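Local coordinates for M32 carboxypeptidase (Pyrococcus furiosus, PDB 1KA2), which removes amino acids one after another from the C-terminus of peptides as a homodimeric, cobalt-dependent metallocarboxypeptidase of broad specificity that spares proline, glycine, aspartate and glutamate, at residues E199-Y207 / N326-T334; T241-I251 / A274-M285. One frame throughout, in Å; residues are numbered along the deposited sequence.

Contact 1: E199-Y207 / N326-T334; sequences EHPLEKEKY and NLPFMSNYT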
loop_
_atom_site.group_PDB
_atom_site.type_symbol
_atom_site.label_atom_id
_atom_site.label_comp_id
_atom_site.label_asym_id
_atom_site.label_seq_id
_atom_site.Cartn_x
_atom_site.Cartn_y
_atom_site.Cartn_z
ATOM N N GLU A 199 12.313 23.037 31.726
ATOM C CA GLU A 199 11.225 23.355 30.807
ATOM C C GLU A 199 11.593 24.597 30.006
ATOM O O GLU A 199 12.578 25.271 30.315
ATOM C CB GLU A 199 9.934 23.607 31.581
ATOM C CG GLU A 199 10.024 24.774 32.538
ATOM C CD GLU A 199 8.739 24.999 33.303
ATOM O OE1 GLU A 199 8.705 25.938 34.130
ATOM O OE2 GLU A 199 7.770 24.238 33.077
ATOM N N HIS A 200 10.807 24.895 28.976
ATOM C CA HIS A 200 11.066 26.052 28.133
ATOM C C HIS A 200 9.742 26.580 27.584
ATOM O O HIS A 200 8.831 25.802 27.290
ATOM C CB HIS A 200 11.985 25.661 26.974
ATOM C CG HIS A 200 12.620 26.829 26.289
ATOM N ND1 HIS A 200 13.797 27.396 26.727
ATOM C CD2 HIS A 200 12.208 27.578 25.241
ATOM C CE1 HIS A 200 14.081 28.448 25.980
ATOM N NE2 HIS A 200 13.132 28.581 25.072
ATOM N N PRO A 201 9.614 27.911 27.439
ATOM C CA PRO A 201 8.361 28.471 26.918
ATOM C C PRO A 201 8.017 28.016 25.495
ATOM O O PRO A 201 6.846 27.987 25.113
ATOM C CB PRO A 201 8.581 29.987 27.035
ATOM C CG PRO A 201 10.073 30.134 26.929
ATOM C CD PRO A 201 10.571 28.982 27.775
ATOM N N LEU A 202 9.036 27.648 24.723
ATOM C CA LEU A 202 8.837 27.186 23.355
ATOM C C LEU A 202 7.971 25.915 23.295
ATOM O O LEU A 202 7.428 25.573 22.243
ATOM C CB LEU A 202 10.191 26.945 22.680
ATOM C CG LEU A 202 10.877 28.207 22.142
ATOM C CD1 LEU A 202 12.285 27.885 21.637
ATOM C CD2 LEU A 202 10.019 28.795 21.020
ATOM N N GLU A 203 7.838 25.234 24.429
ATOM C CA GLU A 203 7.019 24.029 24.507
ATOM C C GLU A 203 5.544 24.370 24.340
ATOM O O GLU A 203 4.751 23.527 23.917
ATOM C CB GLU A 203 7.181 23.333 25.858
ATOM C CG GLU A 203 8.577 22.882 26.194
ATOM C CD GLU A 203 8.590 21.926 27.370
ATOM O OE1 GLU A 203 9.694 21.579 27.835
ATOM O OE2 GLU A 203 7.496 21.513 27.821
ATOM N N LYS A 204 5.177 25.601 24.679
ATOM C CA LYS A 204 3.782 26.021 24.591
ATOM C C LYS A 204 3.419 26.698 23.281
ATOM O O LYS A 204 2.245 26.812 22.932
ATOM C CB LYS A 204 3.444 26.938 25.768
ATOM C CG LYS A 204 3.514 26.227 27.122
ATOM C CD LYS A 204 3.243 27.165 28.298
ATOM C CE LYS A 204 3.314 26.399 29.617
ATOM N NZ LYS A 204 3.169 27.284 30.800
ATOM N N GLU A 205 4.425 27.135 22.541
ATOM C CA GLU A 205 4.163 27.793 21.278
ATOM C C GLU A 205 3.431 26.863 20.303
ATOM O O GLU A 205 3.907 25.773 19.988
ATOM C CB GLU A 205 5.476 28.289 20.668
ATOM C CG GLU A 205 6.240 29.312 21.531
ATOM C CD GLU A 205 5.458 30.601 21.798
ATOM O OE1 GLU A 205 4.388 30.802 21.191
ATOM O OE2 GLU A 205 5.922 31.427 22.621
ATOM N N LYS A 206 2.261 27.299 19.849
ATOM C CA LYS A 206 1.459 26.538 18.901
ATOM C C LYS A 206 1.876 26.861 17.470
ATOM O O LYS A 206 2.431 27.920 17.205
ATOM C CB LYS A 206 -0.022 26.880 19.059
ATOM C CG LYS A 206 -0.668 26.389 20.337
ATOM C CD LYS A 206 -2.165 26.694 20.331
ATOM C CE LYS A 206 -2.873 26.113 21.555
ATOM N NZ LYS A 206 -2.275 26.570 22.845
ATOM N N TYR A 207 1.608 25.941 16.551
ATOM C CA TYR A 207 1.934 26.154 15.146
ATOM C C TYR A 207 0.899 25.469 14.270
ATOM O O TYR A 207 0.205 24.557 14.719
ATOM C CB TYR A 207 3.327 25.603 14.824
ATOM C CG TYR A 207 3.462 24.099 14.958
ATOM C CD1 TYR A 207 2.964 23.241 13.981
ATOM C CD2 TYR A 207 4.071 23.537 16.080
ATOM C CE1 TYR A 207 3.068 21.856 14.121
ATOM C CE2 TYR A 207 4.177 22.164 16.230
ATOM C CZ TYR A 207 3.673 21.326 15.252
ATOM O OH TYR A 207 3.743 19.962 15.425
ATOM N N ASN A 326 9.426 30.325 8.880
ATOM C CA ASN A 326 8.125 29.677 8.970
ATOM C C ASN A 326 7.359 29.783 10.282
ATOM O O ASN A 326 6.156 29.526 10.313
ATOM C CB ASN A 326 8.292 28.203 8.604
ATOM C CG ASN A 326 8.651 28.006 7.144
ATOM O OD1 ASN A 326 7.780 28.023 6.274
ATOM N ND2 ASN A 326 9.941 27.831 6.866
ATOM N N LEU A 327 8.036 30.154 11.364
ATOM C CA LEU A 327 7.358 30.257 12.652
ATOM C C LEU A 327 7.333 31.695 13.180
ATOM O O LEU A 327 8.372 32.248 13.560
ATOM C CB LEU A 327 8.038 29.328 13.657
ATOM C CG LEU A 327 8.216 27.875 13.188
ATOM C CD1 LEU A 327 9.026 27.106 14.219
ATOM C CD2 LEU A 327 6.860 27.213 12.971
ATOM N N PRO A 328 6.137 32.318 13.210
ATOM C CA PRO A 328 5.950 33.695 13.682
ATOM C C PRO A 328 6.463 33.910 15.100
ATOM O O PRO A 328 7.188 34.865 15.364
ATOM C CB PRO A 328 4.438 33.891 13.594
ATOM C CG PRO A 328 4.061 33.022 12.440
ATOM C CD PRO A 328 4.863 31.767 12.715
ATOM N N PHE A 329 6.080 33.013 16.005
ATOM C CA PHE A 329 6.491 33.110 17.398
ATOM C C PHE A 329 7.997 32.988 17.584
ATOM O O PHE A 329 8.500 33.162 18.695
ATOM C CB PHE A 329 5.772 32.049 18.229
ATOM C CG PHE A 329 6.008 30.646 17.756
ATOM C CD1 PHE A 329 7.215 30.004 18.011
ATOM C CD2 PHE A 329 5.014 29.964 17.068
ATOM C CE1 PHE A 329 7.423 28.702 17.588
ATOM C CE2 PHE A 329 5.212 28.664 16.639
ATOM C CZ PHE A 329 6.419 28.031 16.902
ATOM N N MET A 330 8.721 32.685 16.507
ATOM C CA MET A 330 10.172 32.579 16.608
ATOM C C MET A 330 10.838 33.945 16.669
ATOM O O MET A 330 12.016 34.040 17.008
ATOM C CB MET A 330 10.767 31.782 15.439
ATOM C CG MET A 330 10.943 30.301 15.734
ATOM S SD MET A 330 11.859 29.984 17.246
ATOM C CE MET A 330 13.519 30.260 16.638
ATOM N N SER A 331 10.098 35.004 16.346
ATOM C CA SER A 331 10.684 36.344 16.391
ATOM C C SER A 331 10.904 36.836 17.824
ATOM O O SER A 331 11.206 38.000 18.059
ATOM C CB SER A 331 9.826 37.350 15.591
ATOM O OG SER A 331 8.432 37.194 15.815
ATOM N N ASN A 332 10.757 35.929 18.781
ATOM C CA ASN A 332 10.933 36.263 20.183
ATOM C C ASN A 332 12.007 35.391 20.819
ATOM O O ASN A 332 12.273 35.509 22.014
ATOM C CB ASN A 332 9.614 36.070 20.939
ATOM C CG ASN A 332 8.554 37.056 20.518
ATOM O OD1 ASN A 332 8.709 38.262 20.713
ATOM N ND2 ASN A 332 7.468 36.555 19.939
ATOM N N TYR A 333 12.603 34.497 20.032
ATOM C CA TYR A 333 13.643 33.626 20.565
ATOM C C TYR A 333 14.941 33.652 19.769
ATOM O O TYR A 333 14.956 33.955 18.572
ATOM C CB TYR A 333 13.141 32.180 20.675
ATOM C CG TYR A 333 11.855 32.030 21.446
ATOM C CD1 TYR A 333 10.621 32.203 20.816
ATOM C CD2 TYR A 333 11.867 31.738 22.812
ATOM C CE1 TYR A 333 9.426 32.089 21.528
ATOM C CE2 TYR A 333 10.675 31.621 23.533
ATOM C CZ TYR A 333 9.463 31.795 22.884
ATOM O OH TYR A 333 8.292 31.658 23.587
ATOM N N THR A 334 16.033 33.320 20.451
ATOM C CA THR A 334 17.354 33.297 19.828
ATOM C C THR A 334 17.783 31.847 19.625
ATOM O O THR A 334 17.141 30.925 20.135
ATOM C CB THR A 334 18.395 33.952 20.734
ATOM O OG1 THR A 334 18.777 33.022 21.755
ATOM C CG2 THR A 334 17.807 35.193 21.387
#
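Glu205 reaches from its loop between two aromatic side chains, Phe329 and Tyr333. Its CB lies over the centre of the Phe329 ring, 3.6 Å from the centroid, a CH-pi contact; Leu327 CB lies over the rim of the ring's opposite face. CG touches Phe329 CD1 at 3.7 Å, and here the chain bends (chi2 -61°), which folds the carboxylate back along Phe329 with its plane only 13° from that of the ring. OE1 rests 3.5 Å from Phe329 CB, while OE2 turns to Tyr333 and accepts a hydrogen bond from its OH (2.6 Å) through the anti lone pair. Glutamate suits the place, since its methylenes serve one aromatic and its charged end another. Leu202 CD2 sits over the face of the Tyr333 ring, 3.4 Å from its centroid, and Pro201 CG lies at the ring's edge, 3.8 Å from CE2. A leucine in place of Tyr333 would probably leave Glu205 OE2 without its hydroxyl donor and rob Leu202 of its flat partner. Leu202 also touches Tyr341 of helix 335-342. Far from the metal, this is interloop packing in a helical fold, each loop making a short 3-10 turn between two helices.

Contact 2: T241-I251 / A274-M285; sequences TTEFGIRDVRI and ALYELQQDERFM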
loop_
_atom_site.group_PDB
_atom_site.type_symbol
_atom_site.label_atom_id
_atom_site.label_comp_id
_atom_site.label_asym_id
_atom_site.label_seq_id
_atom_site.Cartn_x
_atom_site.Cartn_y
_atom_site.Cartn_z
ATOM N N THR A 241 9.495 3.879 10.544
ATOM C CA THR A 241 10.231 3.742 9.301
ATOM C C THR A 241 9.942 2.360 8.740
ATOM O O THR A 241 9.899 1.386 9.489
ATOM C CB THR A 241 11.761 3.868 9.541
ATOM O OG1 THR A 241 12.081 5.206 9.927
ATOM C CG2 THR A 241 12.547 3.488 8.288
ATOM N N THR A 242 9.716 2.278 7.431
ATOM C CA THR A 242 9.485 0.991 6.783
ATOM C C THR A 242 10.366 0.866 5.571
ATOM O O THR A 242 10.696 1.852 4.926
ATOM C CB THR A 242 8.085 0.807 6.207
ATOM O OG1 THR A 242 7.294 1.978 6.438
ATOM C CG2 THR A 242 7.461 -0.446 6.764
ATOM N N GLU A 243 10.701 -0.369 5.241
ATOM C CA GLU A 243 11.510 -0.643 4.081
ATOM C C GLU A 243 10.703 -1.555 3.176
ATOM O O GLU A 243 10.451 -2.702 3.527
ATOM C CB GLU A 243 12.793 -1.363 4.476
ATOM C CG GLU A 243 13.434 -0.843 5.731
ATOM C CD GLU A 243 12.925 -1.516 6.993
ATOM O OE1 GLU A 243 12.785 -2.755 6.987
ATOM O OE2 GLU A 243 12.686 -0.809 7.998
ATOM N N PHE A 244 10.263 -1.035 2.036
ATOM C CA PHE A 244 9.542 -1.858 1.075
ATOM C C PHE A 244 10.664 -2.499 0.247
ATOM O O PHE A 244 10.513 -3.575 -0.331
ATOM C CB PHE A 244 8.647 -0.994 0.172
ATOM C CG PHE A 244 7.439 -0.405 0.867
ATOM C CD1 PHE A 244 6.533 0.373 0.153
ATOM C CD2 PHE A 244 7.219 -0.599 2.232
ATOM C CE1 PHE A 244 5.423 0.954 0.778
ATOM C CE2 PHE A 244 6.102 -0.016 2.874
ATOM C CZ PHE A 244 5.209 0.762 2.136
ATOM N N GLY A 245 11.802 -1.809 0.210
ATOM C CA GLY A 245 12.961 -2.282 -0.524
ATOM C C GLY A 245 14.136 -1.339 -0.315
ATOM O O GLY A 245 14.018 -0.329 0.394
ATOM N N ILE A 246 15.274 -1.666 -0.921
ATOM C CA ILE A 246 16.466 -0.825 -0.808
ATOM C C ILE A 246 16.230 0.508 -1.523
ATOM O O ILE A 246 16.782 1.536 -1.150
ATOM C CB ILE A 246 17.696 -1.526 -1.442
ATOM C CG1 ILE A 246 18.045 -2.784 -0.641
ATOM C CG2 ILE A 246 18.882 -0.569 -1.494
ATOM C CD1 ILE A 246 19.208 -3.589 -1.223
ATOM N N ARG A 247 15.394 0.484 -2.551
ATOM C CA ARG A 247 15.098 1.680 -3.323
ATOM C C ARG A 247 13.716 2.222 -3.000
ATOM O O ARG A 247 13.139 2.961 -3.803
ATOM C CB ARG A 247 15.182 1.372 -4.822
ATOM C CG ARG A 247 16.555 0.878 -5.288
ATOM C CD ARG A 247 16.543 0.507 -6.781
ATOM N NE ARG A 247 17.812 -0.063 -7.239
ATOM C CZ ARG A 247 18.020 -0.516 -8.474
ATOM N NH1 ARG A 247 17.048 -0.466 -9.369
ATOM N NH2 ARG A 247 19.198 -1.016 -8.818
ATOM N N ASP A 248 13.175 1.851 -1.842
ATOM C CA ASP A 248 11.856 2.331 -1.441
ATOM C C ASP A 248 11.750 2.267 0.076
ATOM O O ASP A 248 11.323 1.256 0.620
ATOM C CB ASP A 248 10.754 1.466 -2.078
ATOM C CG ASP A 248 9.372 2.078 -1.938
ATOM O OD1 ASP A 248 9.234 3.092 -1.226
ATOM O OD2 ASP A 248 8.409 1.547 -2.542
ATOM N N VAL A 249 12.138 3.342 0.754
ATOM C CA VAL A 249 12.097 3.385 2.214
ATOM C C VAL A 249 11.268 4.586 2.633
ATOM O O VAL A 249 11.476 5.697 2.142
ATOM C CB VAL A 249 13.523 3.482 2.807
ATOM C CG1 VAL A 249 13.468 3.454 4.337
ATOM C CG2 VAL A 249 14.368 2.334 2.283
ATOM N N ARG A 250 10.335 4.366 3.552
ATOM C CA ARG A 250 9.436 5.421 3.972
ATOM C C ARG A 250 9.382 5.687 5.470
ATOM O O ARG A 250 9.465 4.766 6.284
ATOM C CB ARG A 250 8.041 5.087 3.455
ATOM C CG ARG A 250 8.054 4.699 1.983
ATOM C CD ARG A 250 6.663 4.498 1.393
ATOM N NE ARG A 250 6.750 3.934 0.051
ATOM C CZ ARG A 250 5.699 3.593 -0.691
ATOM N NH1 ARG A 250 4.458 3.751 -0.227
ATOM N NH2 ARG A 250 5.894 3.093 -1.906
ATOM N N ILE A 251 9.252 6.963 5.822
ATOM C CA ILE A 251 9.160 7.372 7.218
ATOM C C ILE A 251 7.948 8.274 7.392
ATOM O O ILE A 251 7.448 8.866 6.433
ATOM C CB ILE A 251 10.421 8.177 7.697
ATOM C CG1 ILE A 251 10.435 9.568 7.066
ATOM C CG2 ILE A 251 11.708 7.433 7.339
ATOM C CD1 ILE A 251 11.554 10.457 7.569
ATOM N N ALA A 274 15.993 5.150 8.355
ATOM C CA ALA A 274 15.867 5.066 6.899
ATOM C C ALA A 274 17.189 5.043 6.134
ATOM O O ALA A 274 17.396 4.174 5.280
ATOM C CB ALA A 274 14.989 6.214 6.398
ATOM N N LEU A 275 18.080 5.989 6.437
ATOM C CA LEU A 275 19.380 6.073 5.759
ATOM C C LEU A 275 20.029 4.703 5.805
ATOM O O LEU A 275 20.589 4.219 4.818
ATOM C CB LEU A 275 20.291 7.100 6.446
ATOM C CG LEU A 275 21.698 7.252 5.840
ATOM C CD1 LEU A 275 21.588 7.906 4.470
ATOM C CD2 LEU A 275 22.575 8.096 6.739
ATOM N N TYR A 276 19.928 4.078 6.967
ATOM C CA TYR A 276 20.471 2.750 7.199
ATOM C C TYR A 276 19.946 1.748 6.157
ATOM O O TYR A 276 20.713 1.033 5.502
ATOM C CB TYR A 276 20.078 2.318 8.610
ATOM C CG TYR A 276 20.667 1.022 9.110
ATOM C CD1 TYR A 276 21.455 0.203 8.296
ATOM C CD2 TYR A 276 20.456 0.632 10.428
ATOM C CE1 TYR A 276 22.025 -0.979 8.804
ATOM C CE2 TYR A 276 21.010 -0.526 10.939
ATOM C CZ TYR A 276 21.791 -1.333 10.138
ATOM O OH TYR A 276 22.314 -2.488 10.697
ATOM N N GLU A 277 18.634 1.693 6.006
ATOM C CA GLU A 277 18.038 0.770 5.050
ATOM C C GLU A 277 18.317 1.232 3.624
ATOM O O GLU A 277 18.482 0.428 2.708
ATOM C CB GLU A 277 16.538 0.677 5.301
ATOM C CG GLU A 277 16.184 -0.004 6.603
ATOM C CD GLU A 277 16.615 -1.464 6.633
ATOM O OE1 GLU A 277 16.648 -2.099 5.551
ATOM O OE2 GLU A 277 16.905 -1.982 7.735
ATOM N N LEU A 278 18.376 2.545 3.461
ATOM C CA LEU A 278 18.639 3.173 2.180
ATOM C C LEU A 278 20.062 2.874 1.715
ATOM O O LEU A 278 20.298 2.638 0.532
ATOM C CB LEU A 278 18.445 4.685 2.323
ATOM C CG LEU A 278 17.497 5.408 1.362
ATOM C CD1 LEU A 278 16.311 4.550 1.055
ATOM C CD2 LEU A 278 17.050 6.735 1.980
ATOM N N GLN A 279 21.010 2.874 2.650
ATOM C CA GLN A 279 22.405 2.629 2.298
ATOM C C GLN A 279 22.803 1.167 2.402
ATOM O O GLN A 279 23.895 0.836 2.850
ATOM C CB GLN A 279 23.320 3.505 3.157
ATOM C CG GLN A 279 23.005 4.989 2.985
ATOM C CD GLN A 279 24.138 5.906 3.401
ATOM O OE1 GLN A 279 24.530 6.793 2.645
ATOM N NE2 GLN A 279 24.658 5.709 4.604
ATOM N N GLN A 280 21.900 0.300 1.962
ATOM C CA GLN A 280 22.132 -1.128 1.982
ATOM C C GLN A 280 22.849 -1.488 0.681
ATOM O O GLN A 280 22.849 -0.708 -0.264
ATOM C CB GLN A 280 20.792 -1.849 2.092
ATOM C CG GLN A 280 20.862 -3.161 2.816
ATOM C CD GLN A 280 21.315 -3.028 4.261
ATOM O OE1 GLN A 280 21.714 -4.004 4.869
ATOM N NE2 GLN A 280 21.241 -1.823 4.816
ATOM N N ASP A 281 23.470 -2.658 0.636
ATOM C CA ASP A 281 24.201 -3.097 -0.551
ATOM C C ASP A 281 23.241 -3.763 -1.537
ATOM O O ASP A 281 22.704 -4.830 -1.249
ATOM C CB ASP A 281 25.288 -4.087 -0.130
ATOM C CG ASP A 281 26.314 -4.333 -1.215
ATOM O OD1 ASP A 281 25.912 -4.532 -2.377
ATOM O OD2 ASP A 281 27.527 -4.346 -0.897
ATOM N N GLU A 282 23.039 -3.153 -2.705
ATOM C CA GLU A 282 22.110 -3.709 -3.694
ATOM C C GLU A 282 22.452 -5.091 -4.252
ATOM O O GLU A 282 21.627 -5.711 -4.920
ATOM C CB GLU A 282 21.909 -2.732 -4.853
ATOM C CG GLU A 282 21.352 -1.379 -4.428
ATOM C CD GLU A 282 20.848 -0.564 -5.605
ATOM O OE1 GLU A 282 21.367 -0.739 -6.726
ATOM O OE2 GLU A 282 19.932 0.254 -5.407
ATOM N N ARG A 283 23.655 -5.586 -3.999
ATOM C CA ARG A 283 23.982 -6.917 -4.482
ATOM C C ARG A 283 23.262 -7.945 -3.600
ATOM O O ARG A 283 23.226 -9.126 -3.928
ATOM C CB ARG A 283 25.491 -7.152 -4.430
ATOM C CG ARG A 283 26.287 -6.192 -5.296
ATOM C CD ARG A 283 27.778 -6.347 -5.057
ATOM N NE ARG A 283 28.133 -6.002 -3.688
ATOM C CZ ARG A 283 29.312 -6.257 -3.137
ATOM N NH1 ARG A 283 30.255 -6.861 -3.844
ATOM N NH2 ARG A 283 29.543 -5.921 -1.880
ATOM N N PHE A 284 22.692 -7.479 -2.484
ATOM C CA PHE A 284 21.970 -8.335 -1.530
ATOM C C PHE A 284 20.439 -8.235 -1.688
ATOM O O PHE A 284 19.677 -8.845 -0.921
ATOM C CB PHE A 284 22.339 -7.960 -0.079
ATOM C CG PHE A 284 23.829 -7.953 0.209
ATOM C CD1 PHE A 284 24.734 -8.588 -0.645
ATOM C CD2 PHE A 284 24.323 -7.318 1.349
ATOM C CE1 PHE A 284 26.101 -8.587 -0.367
ATOM C CE2 PHE A 284 25.696 -7.314 1.638
ATOM C CZ PHE A 284 26.585 -7.946 0.781
ATOM N N MET A 285 19.991 -7.465 -2.678
ATOM C CA MET A 285 18.564 -7.270 -2.926
ATOM C C MET A 285 17.823 -8.608 -3.028
ATOM O O MET A 285 18.273 -9.526 -3.717
ATOM C CB MET A 285 18.389 -6.456 -4.216
ATOM C CG MET A 285 17.074 -5.721 -4.344
ATOM S SD MET A 285 16.952 -4.822 -5.909
ATOM C CE MET A 285 17.848 -3.320 -5.513
HETATM O O HOH W 1 18.769 3.287 -1.645
#
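The HEXXH helix 261-278, which carries metal ligands His269 and His273, packs here against the small sheet bearing the DXRXT motif; strand 248-251 and helix 274-278 run antiparallel, their axes 8.5 Å apart. Ala274 CB meets Ile251 CG2 at 3.6 Å and Val249 CG1 at 3.8 Å, and so small a residue lets the helix lie close on the branched side chains of the strand. With CG2 anti to its backbone N, Thr241 turns that methyl onto the backbone of Ala274, 3.8 Å from its N, and its OG1 hydrogen-bonds Glu270, the predicted proton donor/acceptor. Glu277 OE2 accepts hydrogen bonds from Gly292 N and His298 NE2.

Beyond a classic beta bulge, where Phe244 and Gly245 both face Asp248, Ile246 pushes CD1 against the backbone after the helix, 3.7 Å from Asp281 O. One water donates to both Ile246 O and Leu278 O, bridging turn and helix end. Arg247, extended from CG to NE, meets the Glu282 carboxylate with NE and NH2, the two planes 37° apart: NH2 gives a nearly straight bond to OE1 (3.0 Å, 168°), and NE points to OE2, whose position is less certain. Met285 CE lies over a face of the guanidinium. Glu45 of the second subunit accepts from Ile246 N and Arg247 N. The bond from Arg247 NH2 to OE1 is likely to keep Glu282 ionised, with Arg230 a less certain second partner at OE2, while the two donors to Glu277 OE2 would tend to favour its charged form despite Glu243 nearby.

From the N terminus, the chain first passes 199-207, the loop between helices 169-192 and 209-223, and contact 1 closes only when it reaches 326-334, between helices 313-326 and 335-342. Inside that long excursion lies contact 2, fully nested: strands 241-243 and 248-253 are followed by helix 261-278, whose end and following turn come back onto them to close a much shorter loop. The centres of contact 1 and contact 2 are 35 Å apart. The two do not touch, their nearest atoms being about 15 Å apart. Contact 2 joins sheet to metal-binding helix at the subunit interface, whereas contact 1 ties together two interhelical loops farther from the chain's centre.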